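Long-range contacts in AP endonuclease, family 2 (Brucella melitensis biovar Abortus, PDB 3NGF), which probably isomerises hydroxypyruvate as a manganese-binding TIM-barrel enzyme of the hyi family, related in sequence to family 2 AP endonucleases: residues A33-G38 with S256-F261; P10-N15 with V244-N249; A136-A141 with V175-V180; R108-M113 with H143-L148; S114-G119 with P158-V163. One frame throughout, in Å; residues are numbered along the deposited sequence. Where two conformers were deposited one is given.

Contact 1: A33-G38 with S256-F261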
# COMPACT_ATOMS: atom_id res chain seq x y z
N ALA A 33 -6.50 17.77 0.27
CA ALA A 33 -5.60 18.93 0.32
C ALA A 33 -6.10 20.02 1.30
O ALA A 33 -5.31 20.59 2.06
CB ALA A 33 -5.40 19.51 -1.09
N GLU A 34 -7.41 20.27 1.31
CA GLU A 34 -8.00 21.27 2.24
C GLU A 34 -7.90 20.81 3.70
O GLU A 34 -7.85 21.65 4.60
CB GLU A 34 -9.45 21.58 1.86
CG GLU A 34 -9.59 22.42 0.57
CD GLU A 34 -11.04 22.67 0.16
OE1 GLU A 34 -11.95 22.20 0.88
OE2 GLU A 34 -11.26 23.35 -0.88
N ALA A 35 -7.82 19.50 3.92
CA ALA A 35 -7.68 18.92 5.27
C ALA A 35 -6.20 18.95 5.68
O ALA A 35 -5.88 18.63 6.80
CB ALA A 35 -8.25 17.47 5.33
N GLY A 36 -5.32 19.36 4.77
CA GLY A 36 -3.90 19.52 5.05
C GLY A 36 -3.01 18.33 4.74
O GLY A 36 -1.88 18.27 5.22
N PHE A 37 -3.51 17.38 3.94
CA PHE A 37 -2.63 16.30 3.44
C PHE A 37 -1.82 16.82 2.25
O PHE A 37 -2.36 17.52 1.40
CB PHE A 37 -3.45 15.08 3.03
CG PHE A 37 -4.06 14.35 4.20
CD1 PHE A 37 -3.34 13.38 4.91
CD2 PHE A 37 -5.34 14.64 4.60
CE1 PHE A 37 -3.91 12.73 5.99
CE2 PHE A 37 -5.92 13.98 5.69
CZ PHE A 37 -5.20 13.03 6.38
N GLY A 38 -0.54 16.47 2.22
CA GLY A 38 0.34 16.79 1.08
C GLY A 38 0.49 15.61 0.14
O GLY A 38 1.02 15.76 -0.97
N SER A 256 -14.55 15.03 10.53
CA SER A 256 -14.84 15.04 11.96
C SER A 256 -13.90 14.15 12.76
O SER A 256 -13.80 14.29 14.00
CB SER A 256 -16.28 14.60 12.22
OG SER A 256 -17.18 15.45 11.53
N GLY A 257 -13.26 13.22 12.07
CA GLY A 257 -12.30 12.30 12.66
C GLY A 257 -10.85 12.73 12.66
O GLY A 257 -9.99 12.00 13.15
N LEU A 258 -10.55 13.91 12.13
CA LEU A 258 -9.16 14.30 11.89
C LEU A 258 -8.42 15.04 13.02
O LEU A 258 -7.34 15.56 12.80
CB LEU A 258 -9.08 15.09 10.58
CG LEU A 258 -9.32 14.28 9.32
CD1 LEU A 258 -9.28 15.18 8.09
CD2 LEU A 258 -8.30 13.12 9.17
N ALA A 259 -8.95 15.05 14.26
CA ALA A 259 -8.22 15.65 15.38
C ALA A 259 -6.83 15.02 15.56
O ALA A 259 -5.87 15.71 15.90
CB ALA A 259 -9.03 15.58 16.72
N TRP A 260 -6.71 13.71 15.32
CA TRP A 260 -5.45 13.00 15.51
C TRP A 260 -4.37 13.56 14.61
O TRP A 260 -3.19 13.53 14.94
CB TRP A 260 -5.62 11.48 15.24
CG TRP A 260 -5.79 11.13 13.81
CD1 TRP A 260 -6.96 10.95 13.14
CD2 TRP A 260 -4.74 10.93 12.84
NE1 TRP A 260 -6.71 10.66 11.82
CE2 TRP A 260 -5.36 10.65 11.60
CE3 TRP A 260 -3.34 10.98 12.90
CZ2 TRP A 260 -4.63 10.43 10.43
CZ3 TRP A 260 -2.62 10.74 11.75
CH2 TRP A 260 -3.26 10.46 10.53
N PHE A 261 -4.81 14.04 13.44
CA PHE A 261 -3.91 14.55 12.39
C PHE A 261 -3.52 16.01 12.60
O PHE A 261 -2.58 16.50 11.96
CB PHE A 261 -4.62 14.36 11.04
CG PHE A 261 -3.84 14.83 9.84
CD1 PHE A 261 -2.57 14.33 9.58
CD2 PHE A 261 -4.40 15.73 8.94
CE1 PHE A 261 -1.86 14.74 8.44
CE2 PHE A 261 -3.69 16.16 7.80
CZ PHE A 261 -2.42 15.67 7.55

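Contact 2: P10-N15 with V244-N249. With MN (manganese (II) ion), chain C.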
# COMPACT_ATOMS: atom_id res chain seq x y z
N PRO A 10 6.31 12.10 11.15
CA PRO A 10 6.01 11.42 9.90
C PRO A 10 5.15 12.22 8.96
O PRO A 10 4.44 13.14 9.39
CB PRO A 10 5.22 10.17 10.33
CG PRO A 10 5.45 10.03 11.76
CD PRO A 10 5.65 11.43 12.29
N ARG A 11 5.22 11.90 7.68
CA ARG A 11 4.34 12.53 6.71
C ARG A 11 3.24 11.57 6.29
O ARG A 11 3.48 10.40 5.99
CB ARG A 11 5.11 13.07 5.51
CG ARG A 11 6.11 12.17 4.94
CD ARG A 11 6.77 12.79 3.71
NE ARG A 11 7.76 11.86 3.17
CZ ARG A 11 8.40 12.00 2.01
NH1 ARG A 11 8.20 13.07 1.24
NH2 ARG A 11 9.27 11.07 1.65
N PHE A 12 2.01 12.07 6.32
CA PHE A 12 0.82 11.24 6.13
C PHE A 12 0.16 11.48 4.77
O PHE A 12 0.08 12.61 4.27
CB PHE A 12 -0.21 11.47 7.24
CG PHE A 12 0.27 11.10 8.58
CD1 PHE A 12 0.12 9.80 9.05
CD2 PHE A 12 0.95 12.03 9.37
CE1 PHE A 12 0.62 9.44 10.30
CE2 PHE A 12 1.43 11.69 10.61
CZ PHE A 12 1.25 10.37 11.09
N ALA A 13 -0.28 10.38 4.17
CA ALA A 13 -1.00 10.38 2.90
C ALA A 13 -2.43 9.91 3.15
O ALA A 13 -2.63 8.85 3.73
CB ALA A 13 -0.33 9.43 1.93
N ALA A 14 -3.41 10.70 2.71
CA ALA A 14 -4.81 10.29 2.78
C ALA A 14 -5.05 9.15 1.79
O ALA A 14 -4.57 9.22 0.65
CB ALA A 14 -5.74 11.48 2.48
N ASN A 15 -5.71 8.09 2.21
CA ASN A 15 -6.16 7.06 1.28
C ASN A 15 -7.55 7.42 0.71
O ASN A 15 -8.56 7.39 1.42
CB ASN A 15 -6.15 5.66 1.93
CG ASN A 15 -6.42 4.57 0.94
OD1 ASN A 15 -7.47 4.57 0.30
ND2 ASN A 15 -5.47 3.62 0.78
N VAL A 244 3.30 7.67 5.44
CA VAL A 244 2.41 6.82 6.22
C VAL A 244 1.00 6.94 5.65
O VAL A 244 0.37 8.01 5.74
CB VAL A 244 2.43 7.20 7.73
CG1 VAL A 244 1.49 6.30 8.52
CG2 VAL A 244 3.84 7.10 8.28
N GLY A 245 0.52 5.87 5.01
CA GLY A 245 -0.80 5.87 4.38
C GLY A 245 -1.93 5.67 5.37
O GLY A 245 -1.86 4.77 6.20
N CYS A 246 -2.96 6.51 5.29
CA CYS A 246 -4.14 6.41 6.17
C CYS A 246 -5.27 5.57 5.54
O CYS A 246 -6.30 6.07 5.08
CB CYS A 246 -4.63 7.82 6.52
SG CYS A 246 -3.40 8.81 7.40
N GLU A 247 -5.07 4.26 5.57
CA GLU A 247 -5.98 3.31 4.98
C GLU A 247 -6.92 2.82 6.08
O GLU A 247 -6.82 1.66 6.56
CB GLU A 247 -5.23 2.14 4.38
CG GLU A 247 -6.13 1.29 3.54
CD GLU A 247 -5.45 0.06 3.00
OE1 GLU A 247 -4.38 -0.33 3.52
OE2 GLU A 247 -6.01 -0.51 2.07
N TYR A 248 -7.80 3.71 6.49
CA TYR A 248 -8.78 3.39 7.49
C TYR A 248 -10.14 3.84 7.01
O TYR A 248 -10.28 4.71 6.12
CB TYR A 248 -8.43 4.02 8.85
CG TYR A 248 -8.45 5.55 8.95
CD1 TYR A 248 -9.65 6.25 8.95
CD2 TYR A 248 -7.27 6.27 9.06
CE1 TYR A 248 -9.67 7.64 9.08
CE2 TYR A 248 -7.28 7.68 9.19
CZ TYR A 248 -8.49 8.35 9.21
OH TYR A 248 -8.51 9.72 9.36
N ASN A 249 -11.15 3.24 7.60
CA ASN A 249 -12.54 3.61 7.35
C ASN A 249 -13.00 4.56 8.43
O ASN A 249 -13.10 4.18 9.59
CB ASN A 249 -13.41 2.37 7.36
CG ASN A 249 -12.92 1.31 6.41
OD1 ASN A 249 -12.64 1.59 5.22
ND2 ASN A 249 -12.84 0.07 6.90
MN MN C . -3.06 -1.93 3.45
O HOH W 1 -3.12 -1.84 0.98
O HOH W 2 -4.79 -3.37 3.20

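Contact 3: A136-A141 with V175-V180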
# COMPACT_ATOMS: atom_id res chain seq x y z
N ALA A 136 8.85 -7.25 -12.72
CA ALA A 136 8.37 -5.92 -12.38
C ALA A 136 9.53 -5.01 -11.96
O ALA A 136 9.59 -3.85 -12.34
CB ALA A 136 7.31 -6.01 -11.25
N ALA A 137 10.43 -5.55 -11.14
CA ALA A 137 11.59 -4.81 -10.65
C ALA A 137 12.40 -4.34 -11.82
O ALA A 137 12.82 -3.21 -11.87
CB ALA A 137 12.45 -5.69 -9.70
N ASP A 138 12.60 -5.23 -12.79
CA ASP A 138 13.48 -4.92 -13.94
C ASP A 138 12.88 -3.85 -14.85
O ASP A 138 13.62 -3.02 -15.43
CB ASP A 138 13.78 -6.19 -14.72
CG ASP A 138 14.72 -7.16 -13.97
OD1 ASP A 138 15.37 -6.79 -12.96
OD2 ASP A 138 14.80 -8.32 -14.43
N LYS A 139 11.56 -3.89 -15.00
CA LYS A 139 10.84 -2.94 -15.84
C LYS A 139 10.74 -1.59 -15.17
O LYS A 139 10.78 -0.55 -15.84
CB LYS A 139 9.43 -3.46 -16.16
CG LYS A 139 9.40 -4.49 -17.28
CD LYS A 139 9.71 -3.84 -18.66
CE LYS A 139 8.62 -2.78 -19.03
NZ LYS A 139 8.84 -2.04 -20.32
N LEU A 140 10.62 -1.59 -13.84
CA LEU A 140 10.45 -0.35 -13.07
C LEU A 140 11.76 0.38 -12.70
O LEU A 140 11.75 1.59 -12.48
CB LEU A 140 9.63 -0.62 -11.82
CG LEU A 140 8.20 -1.17 -12.08
CD1 LEU A 140 7.45 -1.42 -10.73
CD2 LEU A 140 7.39 -0.34 -13.04
N ALA A 141 12.86 -0.36 -12.60
CA ALA A 141 14.17 0.20 -12.16
C ALA A 141 14.64 1.38 -13.01
O ALA A 141 15.19 2.33 -12.46
CB ALA A 141 15.28 -0.91 -12.09
N VAL A 175 13.88 -12.71 -4.15
CA VAL A 175 13.67 -11.92 -5.39
C VAL A 175 14.99 -11.28 -5.83
O VAL A 175 15.33 -11.25 -7.04
CB VAL A 175 12.56 -10.86 -5.21
CG1 VAL A 175 12.55 -9.82 -6.36
CG2 VAL A 175 11.19 -11.54 -5.06
N ASN A 176 15.73 -10.74 -4.85
CA ASN A 176 17.09 -10.25 -5.06
C ASN A 176 17.12 -9.09 -6.06
O ASN A 176 17.86 -9.13 -7.06
CB ASN A 176 18.02 -11.39 -5.49
CG ASN A 176 19.49 -11.07 -5.30
OD1 ASN A 176 19.88 -10.52 -4.27
ND2 ASN A 176 20.32 -11.42 -6.29
N ARG A 177 16.31 -8.06 -5.77
CA ARG A 177 16.29 -6.84 -6.57
C ARG A 177 16.19 -5.65 -5.61
O ARG A 177 15.31 -5.64 -4.74
CB ARG A 177 15.10 -6.82 -7.53
CG ARG A 177 15.15 -7.92 -8.61
CD ARG A 177 16.20 -7.61 -9.66
NE ARG A 177 16.12 -8.51 -10.80
CZ ARG A 177 16.58 -9.75 -10.82
NH1 ARG A 177 17.20 -10.27 -9.77
NH2 ARG A 177 16.45 -10.49 -11.92
N PRO A 178 17.07 -4.64 -5.79
CA PRO A 178 17.07 -3.53 -4.81
C PRO A 178 15.80 -2.69 -4.77
O PRO A 178 15.44 -2.15 -3.70
CB PRO A 178 18.27 -2.70 -5.24
CG PRO A 178 19.21 -3.72 -5.84
CD PRO A 178 18.29 -4.64 -6.62
N ASN A 179 15.09 -2.60 -5.90
CA ASN A 179 13.84 -1.82 -5.95
C ASN A 179 12.58 -2.69 -5.66
O ASN A 179 11.51 -2.51 -6.26
CB ASN A 179 13.71 -1.04 -7.27
CG ASN A 179 13.57 -1.93 -8.47
OD1 ASN A 179 14.23 -2.99 -8.57
ND2 ASN A 179 12.73 -1.50 -9.41
N VAL A 180 12.72 -3.61 -4.71
CA VAL A 180 11.60 -4.40 -4.21
C VAL A 180 11.67 -4.31 -2.69
O VAL A 180 12.78 -4.37 -2.11
CB VAL A 180 11.71 -5.87 -4.66
CG1 VAL A 180 10.63 -6.72 -4.03
CG2 VAL A 180 11.65 -5.99 -6.17

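Contact 4: R108-M113 with H143-L148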
# COMPACT_ATOMS: atom_id res chain seq x y z
N ARG A 108 6.39 6.86 -7.37
CA ARG A 108 7.64 6.13 -7.22
C ARG A 108 7.47 4.72 -6.60
O ARG A 108 8.45 3.98 -6.48
CB ARG A 108 8.60 6.95 -6.34
CG ARG A 108 8.76 8.43 -6.78
CD ARG A 108 9.28 8.50 -8.20
NE ARG A 108 9.42 9.87 -8.71
CZ ARG A 108 10.37 10.73 -8.34
NH1 ARG A 108 11.29 10.39 -7.45
NH2 ARG A 108 10.41 11.93 -8.90
N THR A 109 6.24 4.37 -6.21
CA THR A 109 5.99 3.13 -5.43
C THR A 109 4.68 2.47 -5.86
O THR A 109 3.66 3.13 -5.90
CB THR A 109 5.97 3.43 -3.91
OG1 THR A 109 7.07 4.26 -3.56
CG2 THR A 109 6.00 2.13 -3.10
N LEU A 110 4.73 1.18 -6.19
CA LEU A 110 3.58 0.43 -6.66
C LEU A 110 3.47 -0.86 -5.87
O LEU A 110 4.49 -1.52 -5.65
CB LEU A 110 3.70 0.09 -8.13
CG LEU A 110 3.76 1.27 -9.09
CD1 LEU A 110 4.16 0.78 -10.50
CD2 LEU A 110 2.40 1.94 -9.11
N HIS A 111 2.26 -1.21 -5.46
CA HIS A 111 1.97 -2.47 -4.81
C HIS A 111 1.49 -3.51 -5.84
O HIS A 111 0.47 -3.30 -6.51
CB HIS A 111 0.94 -2.25 -3.69
CG HIS A 111 0.37 -3.49 -3.09
ND1 HIS A 111 -0.87 -3.50 -2.48
CD2 HIS A 111 0.85 -4.75 -2.98
CE1 HIS A 111 -1.12 -4.71 -2.02
NE2 HIS A 111 -0.09 -5.49 -2.31
N ALA A 112 2.22 -4.60 -5.97
CA ALA A 112 1.79 -5.73 -6.81
C ALA A 112 1.11 -6.78 -5.95
O ALA A 112 1.78 -7.44 -5.14
CB ALA A 112 2.99 -6.32 -7.53
N MET A 113 -0.19 -6.95 -6.12
CA MET A 113 -0.97 -7.93 -5.37
C MET A 113 -0.68 -9.36 -5.84
O MET A 113 -0.39 -9.61 -7.02
CB MET A 113 -2.47 -7.61 -5.49
CG MET A 113 -2.85 -6.21 -4.92
SD MET A 113 -4.64 -6.09 -4.74
CE MET A 113 -4.94 -7.11 -3.32
N HIS A 143 13.05 3.70 -14.18
CA HIS A 143 12.24 4.83 -13.78
C HIS A 143 12.29 5.15 -12.28
O HIS A 143 11.56 6.04 -11.80
CB HIS A 143 10.80 4.56 -14.23
CG HIS A 143 10.70 4.25 -15.70
ND1 HIS A 143 10.86 5.22 -16.67
CD2 HIS A 143 10.46 3.09 -16.36
CE1 HIS A 143 10.71 4.67 -17.86
NE2 HIS A 143 10.48 3.38 -17.71
N GLY A 144 13.16 4.44 -11.55
CA GLY A 144 13.34 4.66 -10.14
C GLY A 144 12.11 4.27 -9.33
O GLY A 144 11.88 4.82 -8.26
N ILE A 145 11.30 3.36 -9.88
CA ILE A 145 10.06 2.92 -9.21
C ILE A 145 10.30 1.63 -8.44
O ILE A 145 10.95 0.70 -8.95
CB ILE A 145 8.88 2.79 -10.21
CG1 ILE A 145 8.58 4.16 -10.81
CG2 ILE A 145 7.63 2.18 -9.52
CD1 ILE A 145 7.80 4.14 -12.12
N THR A 146 9.78 1.57 -7.22
CA THR A 146 9.88 0.39 -6.36
C THR A 146 8.54 -0.38 -6.39
O THR A 146 7.48 0.23 -6.43
CB THR A 146 10.22 0.80 -4.91
OG1 THR A 146 11.54 1.35 -4.85
CG2 THR A 146 10.11 -0.40 -3.91
N VAL A 147 8.61 -1.71 -6.42
CA VAL A 147 7.42 -2.56 -6.32
C VAL A 147 7.37 -3.20 -4.94
O VAL A 147 8.39 -3.71 -4.44
CB VAL A 147 7.37 -3.66 -7.42
CG1 VAL A 147 8.63 -4.52 -7.45
CG2 VAL A 147 6.10 -4.52 -7.31
N LEU A 148 6.19 -3.21 -4.34
CA LEU A 148 6.02 -3.74 -2.99
C LEU A 148 5.13 -4.95 -2.92
O LEU A 148 4.18 -5.10 -3.70
CB LEU A 148 5.44 -2.67 -2.06
CG LEU A 148 6.18 -1.35 -1.93
CD1 LEU A 148 5.44 -0.42 -0.93
CD2 LEU A 148 7.66 -1.56 -1.58
O HOH W 3 11.58 3.87 -5.50

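Contact 5: S114-G119 with P158-V163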
# COMPACT_ATOMS: atom_id res chain seq x y z
N SER A 114 -0.77 -10.30 -4.91
CA SER A 114 -0.33 -11.68 -5.15
C SER A 114 -1.42 -12.68 -5.51
O SER A 114 -1.16 -13.66 -6.20
CB SER A 114 0.49 -12.21 -3.95
OG SER A 114 1.81 -11.68 -3.95
N GLY A 115 -2.63 -12.47 -5.00
CA GLY A 115 -3.76 -13.35 -5.30
C GLY A 115 -4.12 -14.23 -4.12
O GLY A 115 -3.34 -14.37 -3.17
N ILE A 116 -5.31 -14.80 -4.20
CA ILE A 116 -5.76 -15.88 -3.33
C ILE A 116 -5.15 -17.19 -3.87
O ILE A 116 -5.51 -17.63 -4.99
CB ILE A 116 -7.31 -16.01 -3.33
CG1 ILE A 116 -7.98 -14.69 -2.93
CG2 ILE A 116 -7.78 -17.17 -2.43
CD1 ILE A 116 -7.56 -14.17 -1.60
N THR A 117 -4.26 -17.80 -3.08
CA THR A 117 -3.50 -18.99 -3.49
C THR A 117 -3.83 -20.26 -2.69
O THR A 117 -3.18 -21.30 -2.88
CB THR A 117 -2.00 -18.71 -3.38
OG1 THR A 117 -1.69 -18.29 -2.04
CG2 THR A 117 -1.60 -17.63 -4.38
N GLU A 118 -4.82 -20.18 -1.80
CA GLU A 118 -5.29 -21.34 -1.05
C GLU A 118 -5.69 -22.44 -2.04
O GLU A 118 -6.38 -22.17 -3.02
CB GLU A 118 -6.50 -20.96 -0.19
CG GLU A 118 -7.14 -22.14 0.54
CD GLU A 118 -6.22 -22.77 1.57
OE1 GLU A 118 -5.06 -22.33 1.69
OE2 GLU A 118 -6.66 -23.72 2.26
N GLY A 119 -5.24 -23.66 -1.79
CA GLY A 119 -5.54 -24.79 -2.68
C GLY A 119 -4.59 -24.92 -3.87
O GLY A 119 -4.69 -25.88 -4.65
N PRO A 158 -9.07 -14.03 3.73
CA PRO A 158 -8.75 -15.45 3.89
C PRO A 158 -8.22 -16.05 2.59
O PRO A 158 -8.76 -15.77 1.53
CB PRO A 158 -10.08 -16.10 4.29
CG PRO A 158 -11.13 -15.06 4.13
CD PRO A 158 -10.49 -13.72 3.98
N GLY A 159 -7.17 -16.85 2.69
CA GLY A 159 -6.60 -17.54 1.53
C GLY A 159 -5.60 -16.72 0.74
O GLY A 159 -5.04 -17.21 -0.23
N TYR A 160 -5.35 -15.48 1.17
CA TYR A 160 -4.34 -14.65 0.53
C TYR A 160 -2.93 -15.26 0.65
O TYR A 160 -2.58 -15.88 1.66
CB TYR A 160 -4.34 -13.22 1.09
CG TYR A 160 -3.67 -12.23 0.19
CD1 TYR A 160 -4.23 -11.89 -1.03
CD2 TYR A 160 -2.46 -11.62 0.57
CE1 TYR A 160 -3.59 -10.97 -1.88
CE2 TYR A 160 -1.82 -10.72 -0.29
CZ TYR A 160 -2.39 -10.39 -1.50
OH TYR A 160 -1.74 -9.50 -2.35
N PHE A 161 -2.15 -15.07 -0.40
CA PHE A 161 -0.80 -15.63 -0.53
C PHE A 161 0.12 -15.31 0.64
O PHE A 161 0.81 -16.21 1.11
CB PHE A 161 -0.16 -15.12 -1.81
CG PHE A 161 1.27 -15.54 -1.99
CD1 PHE A 161 1.62 -16.89 -2.15
CD2 PHE A 161 2.27 -14.57 -2.02
CE1 PHE A 161 2.95 -17.26 -2.33
CE2 PHE A 161 3.60 -14.93 -2.20
CZ PHE A 161 3.95 -16.27 -2.36
N ILE A 162 0.15 -14.05 1.08
CA ILE A 162 1.16 -13.60 2.04
C ILE A 162 0.51 -12.78 3.16
O ILE A 162 -0.18 -11.78 2.91
CB ILE A 162 2.32 -12.81 1.33
CG1 ILE A 162 3.38 -12.32 2.33
CG2 ILE A 162 1.78 -11.67 0.50
CD1 ILE A 162 4.07 -13.40 3.06
N VAL A 163 0.66 -13.28 4.39
CA VAL A 163 -0.00 -12.68 5.56
C VAL A 163 0.94 -12.52 6.77
O VAL A 163 0.48 -12.21 7.89
CB VAL A 163 -1.28 -13.49 5.95
CG1 VAL A 163 -2.29 -13.49 4.80
CG2 VAL A 163 -0.96 -14.93 6.33

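Contact 1: A33-G38 with S256-F261
The rings of F37 and F261 lie face against face in an offset stack. Their planes are only 6° apart and their centroids 4.0 Å apart. CE2 of F261 sits over the centre of the F37 ring. In return, CE1 of F37 lies over the F261 ring but displaced toward its rim. L258 comes in at the edge of the F37 ring, with CD2 near the ring plane and 4.2 Å from CZ of F37. The edge of F261 faces backbone instead. F261 CE2 is 3.4 Å from A35 O, and F261 CZ is 3.5 Å from G36 O. Both oxygens lie near the ring plane. CG of F261 is anti to its backbone N (chi1 -180°), and its CB already points toward 33-38. A second apolar touch joins A35 CB to L258 CD1 at 3.7 Å.

G36 closes helix 25-34 in a Schellman motif, with positive phi and its N bonded to A33 O. The carbonyl oxygens of A35 and G36 face the F261 edge. F12 and A14 of strand 11-15 touch F37, and F12 also touches F261.

No hydrogen bond crosses between the segments. The contact holds by ring stacking and apolar touches. The carbonyl oxygens meet the ring edge, where the C-H groups carry a slight positive charge, so a weak electrostatic attraction is likely.

Contact 2: P10-N15 with V244-N249
The side chains of N15 and E247 lie side by side, and E247 also binds manganese. The two point the same way, and their amide and carboxylate planes are 6° apart. N15 ND2 lies 3.7 Å from E247 CG, so the amide packs against the aliphatic part of the glutamate. CG of E247 is anti to its backbone N (chi1 -169°), and the chain beyond it is extended. E247 is the centre of an inverse gamma turn. Its OE1 binds the manganese at 2.1 Å. Two waters also bind the metal, and E150, D185 and Q211 complete the site. E247 is a predicted proton donor/acceptor. The N15 amide is held from outside the pair: ND2 bonds to E41 OE2, and OD1 takes the N-H groups of S17 and T18.

Before E247 the strands pair in parallel. V244 N bonds to R11 O, and A13 N bonds to V244 O at 2.9 Å. This second donor stands above the carbonyl plane. C246 N bonds to A13 O at 2.8 Å.

F12 and V244 lie side by side on one face of the sheet. F12 CE1 meets V244 CG1 at 3.7 Å. C246 SG reaches the same ring obliquely, 4.0 Å from F12 CD1, as a sulfur-aromatic contact. Near the start of the pair, P10 CB touches V244 CG2 at 3.9 Å.

The pair joins the first and last strands and closes the eight-stranded barrel. Strand 39-41 continues the sheet beyond 11-15, and strand 207-212 continues it beyond 243-246. Helix 228-237 packs on P10.

Contact 3: A136-A141 with V175-V180
A137 and N179 meet at the centre of this contact. N179 ND2 donates to A137 O at 3.0 Å, with an N-H...O angle of 166°. The donor lies in the carbonyl plane, on a lone pair, and the oxygen lies close to the amide plane of N179. A137 O also accepts the helical bond from A141 N, so two donors grip it. The CB of A137 touches three side chains. It is 3.4 Å from N179 OD1, 3.6 Å from R177 CB and 3.6 Å from V180 CG2.

Toward the surface, R177 NE forms a salt bridge with D138 OD1 at 2.9 Å. The oxygen is met on its syn side, with NE somewhat out of the carboxylate plane. The carboxylate and guanidinium planes are nearly coplanar.

The next shell sets these groups. N179 CG stands between its backbone N and carbonyl carbon (chi1 66°), a crowded position. Its ND2 has a further bond to I145 O, so one amide nitrogen ties the helix to the chain leading into the next strand. R177 is bent at chi2 (-73°), and its NH1 bonds back to N176 O. A type I turn from R177 to V180 brings N179 and V180 to the helix.

The contact joins the C-terminal part of helix 122-140 to the loop between helix 165-175 and strand 180-185. This is the alpha-to-beta connection of a TIM barrel, packed against the preceding helix.

Contact 4: R108-M113 with H143-L148
R108, L110 and A112 pair with T146 and L148 through four backbone hydrogen bonds. T146 N bonds to R108 O at 2.9 Å, and L110 N bonds to T146 O. L148 N then bonds to L110 O at 2.7 Å, and A112 N to L148 O at 3.0 Å. The donors alternate between the strands, as in parallel pairing. CA-H...O contacts add to this, the shortest being V147 CA to L110 O at 3.2 Å.

One water donates to both R108 O and G144 O, so it links the two chains where the pair begins.

Apolar side chains meet on both sides of the pair. On the T109, H111, T146 and L148 face, T109 CG2 presses on L148 CD1 at 3.4 Å, tighter than usual for two carbons. T109 OG1 stands beside the backbone N (chi1 -46°), which leaves CG2 anti to that N. The two side chains cross obliquely. L110 and V147, on the other face, also meet loop residues. L110 CD1 touches I145 CG2 at 3.9 Å, and V147 CG2 touches A112 CB at 3.6 Å. Helix 122-140 covers L110 through L140 and V147 through F133.

The H111 ring turns its edge to L148 O, with CD2 3.4 Å away. Its side chain also touches E150, a manganese ligand.

G144 ends helix 122-140 in a Schellman motif. Together strand 109-111, this helix and strand 146-149 form a beta-alpha-beta unit of the TIM barrel.

Contact 5: S114-G119 with P158-V163
Y160 runs back along S114 and G115 from a CB that points away from them. Its CG is anti to the backbone N (chi1 -161°), and CG lies 4.0 Å from G115 O. CD1 comes closer to the same oxygen, at 3.4 Å. CD1 is also 4.1 Å from I116 CD1, which lies near the ring plane at the edge. CE1 passes G115 N and G115 O. CZ approaches S114 N, and at the tip OH accepts the hydrogen bond from S114 N at 2.9 Å. That bond is nearly straight, with an N-H...O angle of 174°.

The two segments are loops that follow strands 109-111 and 146-149. They lie at the C-terminal end of the TIM barrel, the end that holds the manganese. The Y160 side chain is about 6 Å from that of the metal ligand E150.

Backbone bonds run beside the tyrosine. F161 N donates to G115 O at 3.1 Å, and T117 N donates to G159 O at 3.0 Å. E118 N adds a weak bond to the same G159 oxygen. G159 has positive phi, and its CA is covered by the side chains of I116 and E118.

F161 leaves in another direction. T117 OG1 lies at the edge of its ring, in plane, and is 3.2 Å from F161 CA. S114 CB and OG both approach F161 CD2. Helix 122-140 packs on F161 through C125 and F129.

How the contacts relate
Contacts 2 and 4 are core strand pairs of one closed barrel, with centres about 17 Å apart. Both rest on parallel backbone bonds and reach the manganese site, contact 2 through a ligand and contact 4 through a neighbour of one. Contacts 1, 3 and 5 lie farther out and join loops or helix ends. Contact 1 is buried and has no hydrogen bond across it. Contact 3 is partly exposed and includes a salt bridge. Contact 5 is buried and mixes backbone bonds with a tyrosine. Contact 1 meets contact 2 where W260 bonds to Y248. Contacts 3 and 4 touch where N179 bonds to I145 and V147; helix 122-140 leads into strand 146-149. M113 touches Y160 between contacts 4 and 5.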